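Local coordinates for orphan protein TM0875 (Thermotoga maritima, PDB 1O22) that is of unknown function, an orphan protein with a new fold that forms a two-chain assembly, at residues Leu19-Tyr24 and Glu139-Phe144; Glu70-Phe75 and Tyr126-Ser131. All coordinates share one frame; numbering follows the deposited sequence. Where two conformers were deposited one is given.

Interaction 1 of 2, residues Leu19-Tyr24 and Glu139-Phe144; sequences LEILYY and ELVEEF
V141, the residue that meets both L19 and I21, lies in a helical turn closed by the backbone bond from F144 N to L140 O at 2.9 Å. The arrangement is a helix laid on the face of a mixed β-sheet: helix 137-152 packs over strand 19-25, which runs antiparallel to its two neighbours, strands 56-66 and 159-165. Between the two segments the contact is wholly apolar and buried, and every residue that carries it is branched and aliphatic.

V141 divides its two methyls between two strand residues. CG1 stands anti to the backbone N (chi1 173°), which leaves CG2 beside that nitrogen and spreads the pair along the strand. CG2 meets CD1 of L19 at 3.9 Å, the two side chains crossing at a slant. The compact valine suits this place, because its β-branch offers two methyls close to the helix backbone. Leucine and isoleucine suit the strand positions, since their longer chains carry a terminal CD1 across to that short valine.

L19 and I21 are two apart on the strand and therefore face the same side of the sheet, while E20 and L22 lie on the other. L19 also touches V163, and V141 touches F161, so strand 159-165 shares in the packing. F144, further along the helix, sets its ring edge-to-face with Y123 and touches I59 and I125. The reach of I21 comes from its extended outer bond (chi2 173°), which carries CD1 tip to tip against V141 CG1 at 4.1 Å.

Interaction 2 of 2, residues Glu70-Phe75 and Tyr126-Ser131; sequences EEVPSF and YVPYSS
P73 and Y126 make a CH-pi contact where the loop leading to strand 75-81 passes over the end of strand 122-128 in the mixed β-sheet. P73 CG lies over one face of the Y126 ring, 4.1 Å from its centroid and 22° off the ring normal. The offset brings it over the root of the ring, with CG of P73 3.8 Å from CG of Y126. A proline suits this place: its rigid ring holds CG fixed over the tyrosine's pi face, with P73 CD beside the root of the ring, 3.9 Å from Y126 CB. With an alanine here, CG and CD are gone, and the loop would probably sit less firmly against the strand, a gap opening over that face of Y126.

The remaining apolar packing pairs V72 with P128. With V72 CG1 anti to the carbonyl carbon (chi1 -63°), this methyl is turned onto P128, 4.0 Å from P128 CD. L66 backs both V72 and P73 from strand 56-66.

Polar bonds anchor each segment from outside the pair. K115 NZ binds P73 O, and S131 OG is hydrogen-bonded to D113 OD2. Just after P73 and S74, F75 begins strand 75-81 and pairs antiparallel with a strand of the second subunit, where L80 of that chain also packs on Y126. Beyond P128 the chain turns with helical torsions, held by S131 N to P128 O at 2.9 Å.

Overall arrangement
Both contacts are built on the same mixed sheet, with centres about 19 Å apart. Along the chain the order is 19-24, 70-75, 126-131, 139-144, so interaction 1 joins the outer pair of segments and interaction 2 the inner pair. Strand 122-128 and helix 137-152 follow one another, and the two sites touch through L140 and V127. Interaction 1 is a buried helix-on-sheet core, its centre about 9 Å from the centre of the chain. Interaction 2 lies further out, its centre about 16 Å from the centre of the chain, beside the edge strand that continues the sheet into the second subunit. Together they link the interior of one chain to its dimer interface.

Interaction 1 of 2, residues Leu19-Tyr24 and Glu139-Phe144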
ATOM      1  N   LEU A  19       9.328 -10.546   0.014  1.00 22.43           N
ATOM      2  CA  LEU A  19      10.050 -10.746   1.266  1.00 21.72           C
ATOM      3  C   LEU A  19       9.520  -9.853   2.349  1.00 20.18           C
ATOM      4  O   LEU A  19       9.285  -8.687   2.124  1.00 20.85           O
ATOM      5  CB  LEU A  19      11.528 -10.438   1.081  1.00 19.38           C
ATOM      6  CG  LEU A  19      12.228 -11.228  -0.015  1.00 21.24           C
ATOM      7  CD1 LEU A  19      13.631 -10.693  -0.206  1.00 23.51           C
ATOM      8  CD2 LEU A  19      12.261 -12.752   0.312  1.00 22.34           C
ATOM      9  N   GLU A  20       9.383 -10.425   3.545  1.00 21.66           N
ATOM     10  CA  GLU A  20       9.060  -9.694   4.748  1.00 20.46           C
ATOM     11  C   GLU A  20      10.356  -9.502   5.532  1.00 19.03           C
ATOM     12  O   GLU A  20      10.999 -10.490   5.912  1.00 20.70           O
ATOM     13  CB  GLU A  20       8.045 -10.472   5.590  1.00 18.67           C
ATOM     14  CG  GLU A  20       7.785  -9.865   6.960  1.00 25.09           C
ATOM     15  CD  GLU A  20       6.800 -10.693   7.795  1.00 36.18           C
ATOM     16  OE1 GLU A  20       7.261 -11.593   8.517  1.00 36.68           O
ATOM     17  OE2 GLU A  20       5.571 -10.454   7.726  1.00 41.25           O
ATOM     18  N   ILE A  21      10.708  -8.242   5.788  1.00 16.61           N
ATOM     19  CA  ILE A  21      11.920  -7.889   6.517  1.00 19.81           C
ATOM     20  C   ILE A  21      11.550  -7.223   7.856  1.00 19.52           C
ATOM     21  O   ILE A  21      10.820  -6.219   7.898  1.00 19.39           O
ATOM     22  CB  ILE A  21      12.841  -6.969   5.689  1.00 15.29           C
ATOM     23  CG1 ILE A  21      13.194  -7.638   4.378  1.00 20.58           C
ATOM     24  CG2 ILE A  21      14.073  -6.588   6.492  1.00 17.86           C
ATOM     25  CD1 ILE A  21      13.923  -6.807   3.454  1.00 25.78           C
ATOM     26  N   LEU A  22      12.056  -7.799   8.945  1.00 20.96           N
ATOM     27  CA  LEU A  22      11.835  -7.250  10.286  1.00 22.88           C
ATOM     28  C   LEU A  22      13.167  -6.698  10.735  1.00 20.12           C
ATOM     29  O   LEU A  22      14.157  -7.414  10.691  1.00 22.88           O
ATOM     30  CB  LEU A  22      11.371  -8.356  11.244  1.00 23.60           C
ATOM     31  CG  LEU A  22      10.165  -9.177  10.801  1.00 29.63           C
ATOM     32  CD1 LEU A  22       9.952 -10.376  11.759  1.00 36.83           C
ATOM     33  CD2 LEU A  22       8.924  -8.321  10.758  1.00 34.92           C
ATOM     34  N   TYR A  23      13.215  -5.432  11.129  1.00 18.15           N
ATOM     35  CA  TYR A  23      14.469  -4.833  11.557  1.00 15.79           C
ATOM     36  C   TYR A  23      14.358  -4.455  13.025  1.00 18.67           C
ATOM     37  O   TYR A  23      13.260  -4.238  13.527  1.00 17.42           O
ATOM     38  CB  TYR A  23      14.872  -3.619  10.685  1.00 17.08           C
ATOM     39  CG  TYR A  23      13.963  -2.414  10.799  1.00 17.32           C
ATOM     40  CD1 TYR A  23      14.159  -1.457  11.786  1.00 16.02           C
ATOM     41  CD2 TYR A  23      12.911  -2.238   9.904  1.00 14.98           C
ATOM     42  CE1 TYR A  23      13.329  -0.406  11.906  1.00 18.05           C
ATOM     43  CE2 TYR A  23      12.080  -1.177  10.015  1.00 16.88           C
ATOM     44  CZ  TYR A  23      12.297  -0.246  10.990  1.00 16.63           C
ATOM     45  OH  TYR A  23      11.417   0.818  11.087  1.00 19.29           O
ATOM     46  N   TYR A  24      15.511  -4.400  13.705  1.00 18.23           N
ATOM     47  CA  TYR A  24      15.562  -4.168  15.147  1.00 19.75           C
ATOM     48  C   TYR A  24      16.777  -3.354  15.489  1.00 18.35           C
ATOM     49  O   TYR A  24      17.885  -3.700  15.059  1.00 16.62           O
ATOM     50  CB  TYR A  24      15.690  -5.511  15.925  1.00 20.15           C
ATOM     51  CG  TYR A  24      14.679  -6.566  15.557  1.00 19.16           C
ATOM     52  CD1 TYR A  24      13.428  -6.592  16.154  1.00 25.92           C
ATOM     53  CD2 TYR A  24      14.967  -7.528  14.601  1.00 23.16           C
ATOM     54  CE1 TYR A  24      12.482  -7.558  15.823  1.00 22.52           C
ATOM     55  CE2 TYR A  24      14.031  -8.515  14.267  1.00 25.03           C
ATOM     56  CZ  TYR A  24      12.787  -8.516  14.884  1.00 28.47           C
ATOM     57  OH  TYR A  24      11.836  -9.469  14.576  1.00 31.55           O
ATOM     58  N   GLU A 139      23.031 -10.427  -0.906  1.00 20.29           N
ATOM     59  CA  GLU A 139      23.758  -9.260  -1.373  1.00 21.36           C
ATOM     60  C   GLU A 139      22.816  -8.119  -1.758  1.00 21.39           C
ATOM     61  O   GLU A 139      23.050  -6.979  -1.381  1.00 20.22           O
ATOM     62  CB  GLU A 139      24.615  -9.604  -2.581  1.00 21.01           C
ATOM     63  CG  GLU A 139      25.813 -10.488  -2.289  1.00 33.79           C
ATOM     64  CD  GLU A 139      26.545 -10.843  -3.575  1.00 29.85           C
ATOM     65  OE1 GLU A 139      26.120 -11.788  -4.249  1.00 24.56           O
ATOM     66  OE2 GLU A 139      27.520 -10.151  -3.924  1.00 44.46           O
ATOM     67  N   LEU A 140      21.758  -8.450  -2.488  1.00 21.70           N
ATOM     68  CA  LEU A 140      20.724  -7.487  -2.843  1.00 19.54           C
ATOM     69  C   LEU A 140      20.023  -6.887  -1.635  1.00 18.51           C
ATOM     70  O   LEU A 140      19.863  -5.679  -1.545  1.00 17.59           O
ATOM     71  CB  LEU A 140      19.660  -8.093  -3.780  1.00 16.90           C
ATOM     72  CG  LEU A 140      19.852  -8.038  -5.292  0.50 24.86           C
ATOM     73  CD1 LEU A 140      19.397  -6.693  -5.797  0.50 22.65           C
ATOM     74  CD2 LEU A 140      21.307  -8.328  -5.678  0.50 26.05           C
ATOM     75  N   VAL A 141      19.538  -7.738  -0.761  1.00 21.61           N
ATOM     76  CA  VAL A 141      18.865  -7.283   0.456  1.00 19.18           C
ATOM     77  C   VAL A 141      19.795  -6.397   1.286  1.00 20.30           C
ATOM     78  O   VAL A 141      19.354  -5.365   1.789  1.00 18.06           O
ATOM     79  CB  VAL A 141      18.294  -8.434   1.293  1.00 18.93           C
ATOM     80  CG1 VAL A 141      17.743  -7.922   2.635  1.00 19.13           C
ATOM     81  CG2 VAL A 141      17.140  -9.129   0.521  1.00 21.09           C
ATOM     82  N   GLU A 142      21.065  -6.764   1.410  1.00 21.14           N
ATOM     83  CA  GLU A 142      21.961  -5.960   2.226  1.00 22.56           C
ATOM     84  C   GLU A 142      22.162  -4.571   1.630  1.00 21.71           C
ATOM     85  O   GLU A 142      22.214  -3.577   2.377  1.00 19.83           O
ATOM     86  CB  GLU A 142      23.323  -6.598   2.472  0.65 21.57           C
ATOM     87  CG  GLU A 142      24.232  -5.670   3.316  0.65 29.78           C
ATOM     88  CD  GLU A 142      23.695  -5.376   4.731  0.65 39.71           C
ATOM     89  OE1 GLU A 142      23.045  -4.296   4.982  0.65 34.84           O
ATOM     90  OE2 GLU A 142      23.931  -6.239   5.613  0.65 43.60           O
ATOM     91  N   GLU A 143      22.266  -4.489   0.301  1.00 20.61           N
ATOM     92  CA  GLU A 143      22.339  -3.169  -0.358  1.00 21.89           C
ATOM     93  C   GLU A 143      21.056  -2.387  -0.128  1.00 19.81           C
ATOM     94  O   GLU A 143      21.100  -1.196   0.111  1.00 18.11           O
ATOM     95  CB  GLU A 143      22.564  -3.277  -1.862  1.00 23.18           C
ATOM     96  CG  GLU A 143      24.013  -3.273  -2.270  1.00 43.57           C
ATOM     97  CD  GLU A 143      24.612  -1.870  -2.315  1.00 58.24           C
ATOM     98  OE1 GLU A 143      24.370  -1.116  -3.310  1.00 58.07           O
ATOM     99  OE2 GLU A 143      25.349  -1.537  -1.355  1.00 63.84           O
ATOM    100  N   PHE A 144      19.912  -3.041  -0.302  1.00 19.40           N
ATOM    101  CA  PHE A 144      18.646  -2.377  -0.094  1.00 18.42           C
ATOM    102  C   PHE A 144      18.540  -1.802   1.331  1.00 18.71           C
ATOM    103  O   PHE A 144      18.041  -0.690   1.501  1.00 17.33           O
ATOM    104  CB  PHE A 144      17.444  -3.268  -0.374  1.00 15.73           C
ATOM    105  CG  PHE A 144      16.185  -2.674   0.094  1.00 14.33           C
ATOM    106  CD1 PHE A 144      15.613  -1.613  -0.589  1.00 16.46           C
ATOM    107  CD2 PHE A 144      15.583  -3.128   1.263  1.00 16.64           C
ATOM    108  CE1 PHE A 144      14.450  -1.012  -0.128  1.00 18.96           C
ATOM    109  CE2 PHE A 144      14.435  -2.513   1.744  1.00 22.32           C
ATOM    110  CZ  PHE A 144      13.850  -1.483   1.040  1.00 22.91           C
TER

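Interaction 2 of 2, residues Glu70-Phe75 and Tyr126-Ser131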
ATOM      1  N   GLU A  70      16.878  -4.433 -21.786  1.00 21.00           N
ATOM      2  CA  GLU A  70      15.840  -3.590 -21.190  1.00 22.95           C
ATOM      3  C   GLU A  70      16.445  -2.570 -20.218  1.00 22.18           C
ATOM      4  O   GLU A  70      17.261  -2.891 -19.331  1.00 21.98           O
ATOM      5  CB  GLU A  70      14.771  -4.440 -20.464  1.00 23.45           C
ATOM      6  CG  GLU A  70      14.040  -5.439 -21.352  1.00 29.88           C
ATOM      7  CD  GLU A  70      12.989  -6.262 -20.588  1.00 42.01           C
ATOM      8  OE1 GLU A  70      12.869  -6.114 -19.340  1.00 36.72           O
ATOM      9  OE2 GLU A  70      12.284  -7.072 -21.247  1.00 45.59           O
ATOM     10  N   GLU A  71      15.982  -1.336 -20.379  1.00 25.13           N
ATOM     11  CA  GLU A  71      16.220  -0.221 -19.444  1.00 24.80           C
ATOM     12  C   GLU A  71      15.463  -0.320 -18.151  1.00 23.26           C
ATOM     13  O   GLU A  71      14.336  -0.820 -18.136  1.00 27.33           O
ATOM     14  CB  GLU A  71      15.804   1.075 -20.110  1.00 25.48           C
ATOM     15  CG  GLU A  71      16.662   1.435 -21.288  1.00 27.16           C
ATOM     16  CD  GLU A  71      16.234   2.728 -21.953  1.00 39.41           C
ATOM     17  OE1 GLU A  71      15.141   2.752 -22.547  1.00 46.61           O
ATOM     18  OE2 GLU A  71      17.012   3.699 -21.915  1.00 46.16           O
ATOM     19  N   VAL A  72      16.090   0.140 -17.072  1.00 19.78           N
ATOM     20  CA  VAL A  72      15.424   0.276 -15.779  1.00 25.14           C
ATOM     21  C   VAL A  72      14.393   1.402 -15.864  1.00 21.19           C
ATOM     22  O   VAL A  72      14.562   2.339 -16.615  1.00 21.18           O
ATOM     23  CB  VAL A  72      16.431   0.592 -14.576  1.00 25.86           C
ATOM     24  CG1 VAL A  72      17.416  -0.557 -14.368  1.00 35.96           C
ATOM     25  CG2 VAL A  72      17.156   1.961 -14.751  1.00 30.75           C
ATOM     26  N   PRO A  73      13.325   1.273 -15.114  1.00 20.93           N
ATOM     27  CA  PRO A  73      12.309   2.308 -15.054  1.00 20.97           C
ATOM     28  C   PRO A  73      12.806   3.542 -14.292  1.00 20.13           C
ATOM     29  O   PRO A  73      13.600   3.459 -13.380  1.00 19.60           O
ATOM     30  CB  PRO A  73      11.173   1.617 -14.281  1.00 22.27           C
ATOM     31  CG  PRO A  73      11.808   0.550 -13.489  1.00 22.14           C
ATOM     32  CD  PRO A  73      13.031   0.130 -14.225  1.00 23.23           C
ATOM     33  N   SER A  74      12.365   4.700 -14.723  1.00 22.16           N
ATOM     34  CA  SER A  74      12.467   5.907 -13.936  1.00 20.77           C
ATOM     35  C   SER A  74      11.171   6.346 -13.296  1.00 20.26           C
ATOM     36  O   SER A  74      11.229   7.051 -12.311  1.00 18.82           O
ATOM     37  CB  SER A  74      12.997   7.048 -14.798  1.00 19.65           C
ATOM     38  OG  SER A  74      14.320   6.777 -15.173  1.00 27.94           O
ATOM     39  N   PHE A  75      10.011   6.030 -13.884  1.00 19.65           N
ATOM     40  CA  PHE A  75       8.710   6.406 -13.272  1.00 18.25           C
ATOM     41  C   PHE A  75       7.757   5.222 -13.260  1.00 18.84           C
ATOM     42  O   PHE A  75       7.846   4.377 -14.113  1.00 17.42           O
ATOM     43  CB  PHE A  75       8.023   7.539 -14.007  1.00 19.77           C
ATOM     44  CG  PHE A  75       8.764   8.783 -13.980  1.00 17.63           C
ATOM     45  CD1 PHE A  75       8.557   9.716 -12.952  1.00 17.81           C
ATOM     46  CD2 PHE A  75       9.717   9.039 -14.974  1.00 22.03           C
ATOM     47  CE1 PHE A  75       9.271  10.910 -12.935  1.00 29.78           C
ATOM     48  CE2 PHE A  75      10.427  10.207 -14.952  1.00 23.33           C
ATOM     49  CZ  PHE A  75      10.217  11.151 -13.940  1.00 25.52           C
ATOM     50  N   TYR A 126      14.241  -2.611  -8.702  1.00 20.25           N
ATOM     51  CA  TYR A 126      14.431  -3.003 -10.089  1.00 18.94           C
ATOM     52  C   TYR A 126      15.892  -2.904 -10.351  1.00 18.66           C
ATOM     53  O   TYR A 126      16.518  -1.879 -10.042  1.00 17.50           O
ATOM     54  CB  TYR A 126      13.680  -2.055 -11.017  1.00 18.97           C
ATOM     55  CG  TYR A 126      12.228  -2.039 -10.722  1.00 22.46           C
ATOM     56  CD1 TYR A 126      11.360  -2.915 -11.360  1.00 27.36           C
ATOM     57  CD2 TYR A 126      11.707  -1.146  -9.779  1.00 21.01           C
ATOM     58  CE1 TYR A 126      10.000  -2.905 -11.045  1.00 26.15           C
ATOM     59  CE2 TYR A 126      10.415  -1.123  -9.485  1.00 28.78           C
ATOM     60  CZ  TYR A 126       9.545  -1.997 -10.120  1.00 25.87           C
ATOM     61  OH  TYR A 126       8.229  -1.930  -9.765  1.00 30.04           O
ATOM     62  N   VAL A 127      16.466  -3.989 -10.849  1.00 19.36           N
ATOM     63  CA  VAL A 127      17.876  -4.016 -11.130  1.00 18.34           C
ATOM     64  C   VAL A 127      18.109  -4.605 -12.519  1.00 17.60           C
ATOM     65  O   VAL A 127      17.392  -5.502 -12.963  1.00 17.01           O
ATOM     66  CB  VAL A 127      18.649  -4.825 -10.092  1.00 20.03           C
ATOM     67  CG1 VAL A 127      18.787  -4.047  -8.784  1.00 27.76           C
ATOM     68  CG2 VAL A 127      17.985  -6.193  -9.845  1.00 23.44           C
ATOM     69  N   PRO A 128      19.123  -4.116 -13.203  1.00 19.69           N
ATOM     70  CA  PRO A 128      19.432  -4.642 -14.523  1.00 19.91           C
ATOM     71  C   PRO A 128      20.104  -5.992 -14.443  1.00 16.75           C
ATOM     72  O   PRO A 128      20.967  -6.238 -13.591  1.00 14.91           O
ATOM     73  CB  PRO A 128      20.383  -3.592 -15.124  1.00 23.02           C
ATOM     74  CG  PRO A 128      20.881  -2.793 -14.012  1.00 23.65           C
ATOM     75  CD  PRO A 128      20.057  -3.062 -12.786  1.00 22.42           C
ATOM     76  N   TYR A 129      19.708  -6.872 -15.344  1.00 17.20           N
ATOM     77  CA  TYR A 129      20.286  -8.195 -15.403  1.00 19.69           C
ATOM     78  C   TYR A 129      21.818  -8.143 -15.334  1.00 23.90           C
ATOM     79  O   TYR A 129      22.471  -8.857 -14.541  1.00 22.70           O
ATOM     80  CB  TYR A 129      19.872  -8.891 -16.700  1.00 22.62           C
ATOM     81  CG  TYR A 129      20.635 -10.196 -16.982  1.00 29.40           C
ATOM     82  CD1 TYR A 129      20.545 -11.284 -16.096  1.00 46.74           C
ATOM     83  CD2 TYR A 129      21.454 -10.329 -18.104  1.00 39.65           C
ATOM     84  CE1 TYR A 129      21.247 -12.474 -16.319  1.00 45.49           C
ATOM     85  CE2 TYR A 129      22.160 -11.531 -18.355  1.00 46.58           C
ATOM     86  CZ  TYR A 129      22.053 -12.597 -17.447  1.00 53.26           C
ATOM     87  OH  TYR A 129      22.726 -13.791 -17.653  1.00 53.30           O
ATOM     88  N   SER A 130      22.370  -7.286 -16.179  1.00 21.18           N
ATOM     89  CA  SER A 130      23.789  -7.179 -16.319  1.00 28.46           C
ATOM     90  C   SER A 130      24.515  -6.843 -14.987  1.00 27.81           C
ATOM     91  O   SER A 130      25.653  -7.257 -14.807  1.00 28.32           O
ATOM     92  CB  SER A 130      24.096  -6.138 -17.391  1.00 29.79           C
ATOM     93  OG  SER A 130      23.476  -4.902 -17.089  1.00 28.41           O
ATOM     94  N   SER A 131      23.861  -6.100 -14.086  1.00 25.15           N
ATOM     95  CA  SER A 131      24.445  -5.746 -12.784  1.00 28.61           C
ATOM     96  C   SER A 131      24.377  -6.806 -11.650  1.00 28.94           C
ATOM     97  O   SER A 131      25.132  -6.736 -10.683  1.00 29.01           O
ATOM     98  CB  SER A 131      23.802  -4.460 -12.275  1.00 30.24           C
ATOM     99  OG  SER A 131      24.239  -3.382 -13.071  1.00 31.48           O
TER